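Local structure of transcription regulator PadR N-terminal domain-containing protein (Streptococcus mutans, 3L7W) at the interface of chains A and B. The protein probably binds DNA as a dimeric transcription regulator of the PadR family, through an N-terminal winged helix-turn-helix fold. Residues are numbered along the deposited sequence; one frame, centred on the assembly and turned at random. Chains: chain A/B, Putative uncharacterized protein SMU.1704.

The interface of chains A and B. Residues chain A 2-6, 91; chain B 6, 8-9, 91.
With CG anti to the backbone N (chi1 -170°), B:Tyr91 reaches from helix 75-100 to the N-terminal arm of chain A, while A:Tyr3, its CG anti to the carbonyl carbon (chi1 -63°), swings its ring to the start of B helix 7-20. This is part of the two-fold interface of a PadR-family regulator, in which the long C-terminal helix typically serves dimerisation. The phenol OH of B:Tyr91 donates a hydrogen bond of 2.6 Å to the backbone O of A:Pro4, bent to 131° at the oxygen, with the donor a little out of the carbonyl plane. Water 1 lies 3.0 Å from B:Tyr91 OH and also pairs with A:Ser6 N. Water 1 joins water 2 at 2.7 Å, and water 2 in turn pairs with A:Tyr91 OH and B:Ser6 N, so a pair of linked waters, related by the two-fold, joins the twin tyrosines to both arms. A:Tyr3 CB packs on B:Tyr91 CD1 at 3.6 Å, and A:Val5 CG2 flanks the phenol end. The A:Tyr3 ring turns its edge to the backbone of B:Leu8, while A:Tyr2 CD2 sits 3.4 Å above the ring centre and may help fix its rotation. B:Leu8 forks against A:Tyr2: CD2 touches the hydroxyl OH at 3.6 Å, CD1 the backbone O at 3.5 Å. The A:Pro4 ring lies against the B:Ser6 side chain, whose OG accepts a hydrogen bond from B:Leu9 N at 3.2 Å, capping the helix start.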
# COMPACT_ATOMS: atom_id res chain seq x y z
N TYR A 2 -1.17 -4.62 9.56
CA TYR A 2 -2.33 -3.73 9.50
C TYR A 2 -2.82 -3.46 8.08
O TYR A 2 -3.88 -3.92 7.66
CB TYR A 2 -2.06 -2.38 10.18
CG TYR A 2 -3.34 -1.55 10.25
CD1 TYR A 2 -4.38 -1.92 11.08
CD2 TYR A 2 -3.51 -0.44 9.44
CE1 TYR A 2 -5.55 -1.19 11.13
CE2 TYR A 2 -4.67 0.31 9.49
CZ TYR A 2 -5.69 -0.07 10.34
OH TYR A 2 -6.85 0.66 10.38
N TYR A 3 -2.03 -2.71 7.32
CA TYR A 3 -2.43 -2.37 5.97
C TYR A 3 -2.31 -3.58 5.08
O TYR A 3 -1.38 -4.37 5.22
CB TYR A 3 -1.59 -1.23 5.45
CG TYR A 3 -1.74 0.06 6.24
CD1 TYR A 3 -2.92 0.78 6.19
CD2 TYR A 3 -0.70 0.56 7.01
CE1 TYR A 3 -3.07 1.97 6.87
CE2 TYR A 3 -0.83 1.75 7.71
CZ TYR A 3 -2.03 2.45 7.64
OH TYR A 3 -2.20 3.63 8.31
N PRO A 4 -3.27 -3.74 4.16
CA PRO A 4 -3.21 -4.86 3.22
C PRO A 4 -2.12 -4.61 2.18
O PRO A 4 -1.70 -3.47 2.01
CB PRO A 4 -4.57 -4.83 2.53
CG PRO A 4 -5.22 -3.53 2.93
CD PRO A 4 -4.27 -2.74 3.77
N VAL A 5 -1.70 -5.67 1.50
CA VAL A 5 -0.75 -5.57 0.42
C VAL A 5 -1.46 -5.97 -0.88
O VAL A 5 -1.88 -7.10 -1.03
CB VAL A 5 0.42 -6.53 0.65
CG1 VAL A 5 1.37 -6.56 -0.57
CG2 VAL A 5 1.14 -6.20 1.94
N SER A 6 -1.57 -5.04 -1.81
CA SER A 6 -2.27 -5.33 -3.05
C SER A 6 -1.49 -6.35 -3.88
O SER A 6 -0.29 -6.53 -3.68
CB SER A 6 -2.46 -4.04 -3.85
OG SER A 6 -1.21 -3.54 -4.31
N TYR A 91 4.58 6.24 -4.68
CA TYR A 91 3.45 5.92 -3.82
C TYR A 91 3.77 6.39 -2.41
O TYR A 91 2.99 7.12 -1.81
CB TYR A 91 3.27 4.42 -3.79
CG TYR A 91 2.02 3.87 -3.14
CD1 TYR A 91 0.83 3.78 -3.85
CD2 TYR A 91 2.05 3.36 -1.86
CE1 TYR A 91 -0.31 3.22 -3.28
CE2 TYR A 91 0.92 2.80 -1.28
CZ TYR A 91 -0.25 2.73 -2.00
OH TYR A 91 -1.36 2.16 -1.42
N SER B 6 -5.50 0.90 -0.39
CA SER B 6 -6.54 0.17 0.31
C SER B 6 -7.42 1.12 1.10
O SER B 6 -7.02 2.24 1.41
CB SER B 6 -5.91 -0.86 1.25
OG SER B 6 -5.21 -0.23 2.31
N LEU B 8 -8.15 0.97 4.10
CA LEU B 8 -7.47 1.27 5.36
C LEU B 8 -6.49 2.42 5.19
O LEU B 8 -6.37 3.28 6.06
CB LEU B 8 -6.74 0.04 5.91
CG LEU B 8 -7.69 -1.07 6.37
CD1 LEU B 8 -6.92 -2.28 6.86
CD2 LEU B 8 -8.60 -0.53 7.46
N LEU B 9 -5.80 2.43 4.05
CA LEU B 9 -4.83 3.48 3.78
C LEU B 9 -5.58 4.80 3.52
O LEU B 9 -5.10 5.86 3.89
CB LEU B 9 -3.97 3.11 2.57
CG LEU B 9 -2.47 3.18 2.76
CD1 LEU B 9 -1.74 2.95 1.43
CD2 LEU B 9 -2.07 4.51 3.38
N TYR B 91 4.83 -0.72 7.61
CA TYR B 91 4.50 -1.25 6.30
C TYR B 91 5.62 -0.88 5.33
O TYR B 91 6.17 -1.74 4.66
CB TYR B 91 3.23 -0.61 5.81
CG TYR B 91 2.57 -1.18 4.58
CD1 TYR B 91 1.73 -2.28 4.65
CD2 TYR B 91 2.72 -0.56 3.35
CE1 TYR B 91 1.08 -2.77 3.52
CE2 TYR B 91 2.08 -1.04 2.22
CZ TYR B 91 1.26 -2.14 2.31
OH TYR B 91 0.61 -2.60 1.19
O HOH W 1 -1.39 -2.28 -1.09
O HOH W 2 -2.87 -0.21 -0.24